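Local coordinates for Asp/Glu-specific dipeptidyl-peptidase (Flavobacterium psychrophilum, PDB 5JXF), which removes dipeptides from the N-terminus of oligopeptides as a serine peptidase of family S46, with strict preference for an acidic residue at P1, at residues Val319-Gly322 against Phe323-Asp327; Asn409-Val413 against Lys414-Leu418; Pro618-Tyr621 against Glu622-Val625. All blocks are in the same frame, centred on the assembly; numbering follows the deposited sequence.

Contact 1 lies near the C-terminal end of helix 295-325. Contact 2, its centre about 19 Å from that of contact 1, spans the junction of helices 386-415 and 417-435 and packs against helix 295-325. Helix 460-477 touches both, meeting F323 of contact 1 and T416 of contact 2. Contacts 1 and 3, with centres about 16 Å apart, meet directly: the Y621 ring packs on contact 1, with R325 CG 3.5 Å from Y621 CE1. Contacts 2 and 3 are remote, their centres about 31 Å apart. All three lie away from the catalytic residues. The side chain of E622 is about 9 Å from the bound arginine, and that of M324 about 10 Å.

Contact 1 (Val319-Gly322 against Phe323-Asp327); sequences VQDG and FMRKD
V319, Q320 and D321 meet F323, M324 and R325 one turn further along the same helix, a local i to i+4 contact near the C-terminal end of helix 295-325. The backbone evidence is two regular bonds: M324 N to Q320 O at 3.1 Å and R325 N to D321 O at 3.0 Å. The next one, K326 N to G322 O, is weak at 3.5 Å, close to where the helix gives way to loop.

The D321 carboxylate and R325 guanidinium stand almost perpendicular, their planes 88° apart, and form a single-pronged salt bridge, R325 NH1 to D321 OD2 at 3.2 Å. The carboxylate is met on its syn side, while OD2 sits 24° out of the guanidinium plane. D321 CG runs anti to the backbone N (chi1 -159°), which places the acid beside its own carbonyl carbon, on the side of R325. On the flank, F323 brings its ring edge to the V319 carbonyl, with F323 CD1 3.2 Å from V319 O, and lies alongside the V319 side chain, F323 CE1 being 4.1 Å from V319 CG1.

D327 OD1 accepts from A329 N at the N-cap of helix 328-357. R325 has a second partner in the Y621 ring, a cation-pi contact. Chemically, one N-H...O bond between perpendicular planes probably fixes the guanidinium less firmly than a two-pronged pair would.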
# COMPACT_ATOMS: atom_id res chain seq x y z
N VAL A 319 -5.63 1.21 -22.98
CA VAL A 319 -6.58 0.93 -24.05
C VAL A 319 -7.08 -0.51 -23.99
O VAL A 319 -8.28 -0.77 -24.07
CB VAL A 319 -5.99 1.20 -25.44
CG1 VAL A 319 -6.94 0.71 -26.53
CG2 VAL A 319 -5.69 2.69 -25.62
N GLN A 320 -6.14 -1.44 -23.83
CA GLN A 320 -6.49 -2.85 -23.86
C GLN A 320 -7.31 -3.26 -22.64
O GLN A 320 -8.31 -3.96 -22.77
CB GLN A 320 -5.21 -3.70 -23.97
CG GLN A 320 -4.61 -3.63 -25.35
CD GLN A 320 -3.21 -4.18 -25.41
OE1 GLN A 320 -2.87 -5.14 -24.71
NE2 GLN A 320 -2.38 -3.57 -26.23
N ASP A 321 -6.88 -2.81 -21.46
CA ASP A 321 -7.61 -3.08 -20.22
C ASP A 321 -9.10 -2.74 -20.35
O ASP A 321 -9.97 -3.53 -19.97
CB ASP A 321 -6.99 -2.30 -19.06
CG ASP A 321 -7.33 -2.89 -17.69
OD1 ASP A 321 -7.50 -4.13 -17.59
OD2 ASP A 321 -7.44 -2.11 -16.72
N GLY A 322 -9.39 -1.57 -20.93
CA GLY A 322 -10.76 -1.13 -21.13
C GLY A 322 -11.62 -2.15 -21.86
O GLY A 322 -12.68 -2.54 -21.38
N PHE A 323 -11.16 -2.58 -23.03
CA PHE A 323 -11.92 -3.53 -23.84
C PHE A 323 -12.06 -4.90 -23.18
O PHE A 323 -13.05 -5.60 -23.40
CB PHE A 323 -11.27 -3.70 -25.21
CG PHE A 323 -11.49 -2.54 -26.14
CD1 PHE A 323 -10.59 -1.49 -26.19
CD2 PHE A 323 -12.61 -2.50 -26.96
CE1 PHE A 323 -10.80 -0.43 -27.05
CE2 PHE A 323 -12.82 -1.44 -27.81
CZ PHE A 323 -11.92 -0.41 -27.86
N MET A 324 -11.06 -5.29 -22.39
CA MET A 324 -11.06 -6.62 -21.78
C MET A 324 -11.94 -6.70 -20.52
O MET A 324 -12.46 -7.76 -20.20
CB MET A 324 -9.63 -7.03 -21.43
CG MET A 324 -8.71 -7.11 -22.64
SD MET A 324 -6.98 -7.17 -22.14
CE MET A 324 -6.92 -8.77 -21.36
N ARG A 325 -12.09 -5.59 -19.80
CA ARG A 325 -12.97 -5.58 -18.63
C ARG A 325 -14.44 -5.51 -19.05
O ARG A 325 -15.34 -5.74 -18.24
CB ARG A 325 -12.63 -4.41 -17.70
CG ARG A 325 -11.22 -4.46 -17.13
CD ARG A 325 -10.84 -3.16 -16.41
NE ARG A 325 -11.18 -3.19 -15.00
CZ ARG A 325 -10.29 -3.31 -14.02
NH1 ARG A 325 -9.00 -3.39 -14.30
NH2 ARG A 325 -10.69 -3.33 -12.75
N LYS A 326 -14.67 -5.22 -20.33
CA LYS A 326 -16.03 -5.04 -20.84
C LYS A 326 -16.48 -6.15 -21.79
O LYS A 326 -17.61 -6.12 -22.29
CB LYS A 326 -16.14 -3.69 -21.56
CG LYS A 326 -15.85 -2.48 -20.68
CD LYS A 326 -16.01 -1.18 -21.45
CE LYS A 326 -15.31 -0.02 -20.74
NZ LYS A 326 -15.28 -0.21 -19.26
N ASP A 327 -15.61 -7.13 -22.03
CA ASP A 327 -15.88 -8.22 -22.97
C ASP A 327 -14.94 -9.39 -22.70
O ASP A 327 -13.72 -9.26 -22.86
CB ASP A 327 -15.73 -7.72 -24.42
CG ASP A 327 -16.30 -8.69 -25.46
OD1 ASP A 327 -16.37 -9.91 -25.19
OD2 ASP A 327 -16.69 -8.22 -26.55

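Contact 2 (Asn409-Val413 against Lys414-Leu418); sequences NEVVV and KNTEL
N409 opens the contact with its carbonyl, which takes a weak bond from K414 N, five residues on, at 3.0 Å. That i to i+5 reach is consistent with the wider pi-type turn at 409-413, near the C-terminal end of helix 386-415; K414 CG is 3.1 Å from N409 O.

E410 is the focal residue. Its carbonyl O accepts twice from N415: from the backbone N at 3.0 Å, another i to i+5 bond, and from side-chain ND2 at 2.5 Å, short enough that the exact length is doubtful although the bond is straight (166°). The same ND2 also gives a bond to E410 OE1 at 2.9 Å. That acceptor is approached from above the carboxylate plane, 47° out of it, whereas both oxygens lie near the amide plane of N415. E410 folds back to meet it through a bend at chi2 (-72°). A leucine in place of N415 would probably leave E410 OE1 without its amide donor, with the R313 bridge remaining among the bonds described.

V411 O receives the hydroxyl OG1 of T416 at 2.9 Å, in the carbonyl plane. V412 turns away to meet L419 and Y423, and V413 lies side by side with K414.

E410 OE1 also salt-bridges R313 of helix 295-325. Across the break, D463 of helix 460-477 binds the backbone N atoms of E417 and L418, where helix 417-435 begins.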
# COMPACT_ATOMS: atom_id res chain seq x y z
N ASN A 409 10.80 -0.11 -32.04
CA ASN A 409 10.45 -1.46 -31.57
C ASN A 409 9.14 -1.52 -30.79
O ASN A 409 8.35 -2.46 -30.96
CB ASN A 409 11.56 -2.03 -30.68
CG ASN A 409 12.87 -2.17 -31.39
OD1 ASN A 409 12.92 -2.38 -32.60
ND2 ASN A 409 13.96 -2.07 -30.63
N GLU A 410 8.90 -0.55 -29.91
CA GLU A 410 7.75 -0.64 -29.02
C GLU A 410 6.46 -0.34 -29.77
O GLU A 410 5.42 -0.94 -29.50
CB GLU A 410 7.89 0.29 -27.81
CG GLU A 410 8.83 -0.25 -26.72
CD GLU A 410 8.24 -1.42 -25.93
OE1 GLU A 410 7.02 -1.43 -25.64
OE2 GLU A 410 9.00 -2.35 -25.59
N VAL A 411 6.54 0.56 -30.73
CA VAL A 411 5.33 1.06 -31.36
C VAL A 411 4.99 0.29 -32.63
O VAL A 411 3.82 -0.03 -32.88
CB VAL A 411 5.45 2.56 -31.67
CG1 VAL A 411 4.32 3.02 -32.59
CG2 VAL A 411 5.45 3.37 -30.37
N VAL A 412 6.00 -0.03 -33.42
CA VAL A 412 5.77 -0.71 -34.69
C VAL A 412 5.88 -2.23 -34.56
O VAL A 412 5.05 -2.97 -35.10
CB VAL A 412 6.74 -0.20 -35.76
CG1 VAL A 412 6.56 -0.96 -37.06
CG2 VAL A 412 6.55 1.29 -35.98
N VAL A 413 6.88 -2.70 -33.82
CA VAL A 413 7.15 -4.13 -33.72
C VAL A 413 6.29 -4.89 -32.69
O VAL A 413 5.86 -6.02 -32.94
CB VAL A 413 8.64 -4.37 -33.39
CG1 VAL A 413 8.94 -5.86 -33.27
CG2 VAL A 413 9.53 -3.72 -34.43
N LYS A 414 6.05 -4.28 -31.54
CA LYS A 414 5.48 -5.02 -30.42
C LYS A 414 4.03 -4.66 -30.03
O LYS A 414 3.20 -5.56 -29.89
CB LYS A 414 6.40 -4.88 -29.20
CG LYS A 414 7.86 -5.18 -29.57
CD LYS A 414 8.72 -5.67 -28.40
CE LYS A 414 10.08 -6.15 -28.94
NZ LYS A 414 11.20 -6.13 -27.95
N ASN A 415 3.70 -3.38 -29.88
CA ASN A 415 2.41 -3.03 -29.28
C ASN A 415 1.23 -2.80 -30.23
O ASN A 415 0.08 -3.06 -29.87
CB ASN A 415 2.56 -1.81 -28.40
CG ASN A 415 3.39 -2.08 -27.18
OD1 ASN A 415 2.87 -2.43 -26.12
ND2 ASN A 415 4.70 -1.92 -27.30
N THR A 416 1.51 -2.27 -31.42
CA THR A 416 0.48 -2.10 -32.44
C THR A 416 0.49 -3.27 -33.40
O THR A 416 1.43 -3.42 -34.20
CB THR A 416 0.68 -0.81 -33.23
OG1 THR A 416 0.99 0.26 -32.33
CG2 THR A 416 -0.58 -0.50 -34.01
N GLU A 417 -0.55 -4.10 -33.34
CA GLU A 417 -0.52 -5.41 -33.98
C GLU A 417 -0.56 -5.32 -35.51
O GLU A 417 -0.03 -6.19 -36.19
CB GLU A 417 -1.68 -6.27 -33.46
CG GLU A 417 -1.56 -6.58 -31.96
CD GLU A 417 -2.76 -7.34 -31.40
OE1 GLU A 417 -2.63 -8.56 -31.18
OE2 GLU A 417 -3.83 -6.72 -31.17
N LEU A 418 -1.17 -4.27 -36.05
CA LEU A 418 -1.22 -4.09 -37.50
C LEU A 418 0.14 -3.66 -38.05
O LEU A 418 0.58 -4.15 -39.09
CB LEU A 418 -2.30 -3.08 -37.90
CG LEU A 418 -2.39 -2.79 -39.40
CD1 LEU A 418 -3.84 -2.77 -39.87
CD2 LEU A 418 -1.70 -1.48 -39.77

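Contact 3 (Pro618-Tyr621 against Glu622-Val625); sequences PGDY and EFDV
D620 bonds forward to E622 and F623 through its side chain, and to D624 through its backbone, in a compact turn. Hydrogen bonds come first. D620 OD1 accepts from E622 N at 2.7 Å, the closure of an Asx turn, and from F623 N at 2.8 Å, a nearly straight bond of 167°. One oxygen thus accepts two backbone N-H groups, which arrive from opposite faces of the carboxylate plane, F623 N on its anti side. CG anti to the backbone N (chi1 -177°) swings the acid into this position. A weak backbone bond, D624 N to D620 O at 3.3 Å, adds the main-chain half of an Asx motif.

Close packing follows: D624 CB sits 3.1 Å from D620 O, and the D624 carboxylate lies against G619, with D624 OD2 3.4 Å from G619 CA. The positive phi of G619 (65°) favours glycine. CD2 of the Y621 ring touches E622 CG at 4.0 Å, the ring crossing the glutamate at an angle.

The turn belongs to the loop between helices 609-615 and 627-635. E622 OE1 bonds T226 OG1 of helix 224-227, F623 packs on that same helix, and Y621 packs on D321 and M324 of helix 295-325.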
# COMPACT_ATOMS: atom_id res chain seq x y z
N PRO A 618 -15.55 -9.31 -3.88
CA PRO A 618 -16.54 -10.07 -4.64
C PRO A 618 -16.70 -9.57 -6.07
O PRO A 618 -16.87 -8.38 -6.30
CB PRO A 618 -17.82 -9.86 -3.83
CG PRO A 618 -17.33 -9.75 -2.44
CD PRO A 618 -16.03 -8.99 -2.53
N GLY A 619 -16.57 -10.49 -7.03
CA GLY A 619 -16.78 -10.18 -8.44
C GLY A 619 -15.79 -9.21 -9.06
O GLY A 619 -16.01 -8.71 -10.15
N ASP A 620 -14.69 -8.95 -8.35
CA ASP A 620 -13.66 -8.06 -8.86
C ASP A 620 -12.80 -8.70 -9.98
O ASP A 620 -12.52 -9.90 -9.96
CB ASP A 620 -12.76 -7.61 -7.71
CG ASP A 620 -11.70 -6.62 -8.16
OD1 ASP A 620 -10.60 -7.07 -8.57
OD2 ASP A 620 -11.98 -5.40 -8.10
N TYR A 621 -12.42 -7.87 -10.95
CA TYR A 621 -11.56 -8.27 -12.07
C TYR A 621 -10.32 -9.05 -11.60
O TYR A 621 -10.01 -10.12 -12.13
CB TYR A 621 -11.15 -7.02 -12.86
CG TYR A 621 -10.56 -7.28 -14.23
CD1 TYR A 621 -11.37 -7.68 -15.29
CD2 TYR A 621 -9.20 -7.13 -14.47
CE1 TYR A 621 -10.84 -7.93 -16.55
CE2 TYR A 621 -8.66 -7.37 -15.72
CZ TYR A 621 -9.48 -7.76 -16.76
OH TYR A 621 -8.93 -8.00 -18.00
N GLU A 622 -9.65 -8.52 -10.59
CA GLU A 622 -8.39 -9.08 -10.09
C GLU A 622 -8.54 -9.91 -8.81
O GLU A 622 -7.96 -10.99 -8.70
CB GLU A 622 -7.38 -7.96 -9.86
CG GLU A 622 -7.19 -7.01 -11.05
CD GLU A 622 -6.27 -5.83 -10.73
OE1 GLU A 622 -6.05 -5.56 -9.53
OE2 GLU A 622 -5.76 -5.19 -11.67
N PHE A 623 -9.28 -9.41 -7.83
CA PHE A 623 -9.27 -10.05 -6.52
C PHE A 623 -10.53 -10.84 -6.17
O PHE A 623 -10.77 -11.11 -4.99
CB PHE A 623 -9.03 -9.02 -5.41
CG PHE A 623 -7.71 -8.32 -5.50
CD1 PHE A 623 -6.57 -8.88 -4.93
CD2 PHE A 623 -7.60 -7.09 -6.12
CE1 PHE A 623 -5.33 -8.23 -5.00
CE2 PHE A 623 -6.37 -6.43 -6.19
CZ PHE A 623 -5.23 -7.01 -5.63
N ASP A 624 -11.33 -11.21 -7.16
CA ASP A 624 -12.42 -12.16 -6.90
C ASP A 624 -11.82 -13.52 -6.54
O ASP A 624 -10.70 -13.83 -6.94
CB ASP A 624 -13.35 -12.26 -8.11
CG ASP A 624 -14.63 -13.03 -7.82
OD1 ASP A 624 -14.91 -13.33 -6.63
OD2 ASP A 624 -15.37 -13.30 -8.78
N VAL A 625 -12.54 -14.31 -5.75
CA VAL A 625 -12.10 -15.65 -5.35
C VAL A 625 -13.13 -16.66 -5.82
O VAL A 625 -14.31 -16.38 -5.78
CB VAL A 625 -11.90 -15.78 -3.81
CG1 VAL A 625 -11.51 -17.20 -3.43
CG2 VAL A 625 -10.85 -14.80 -3.32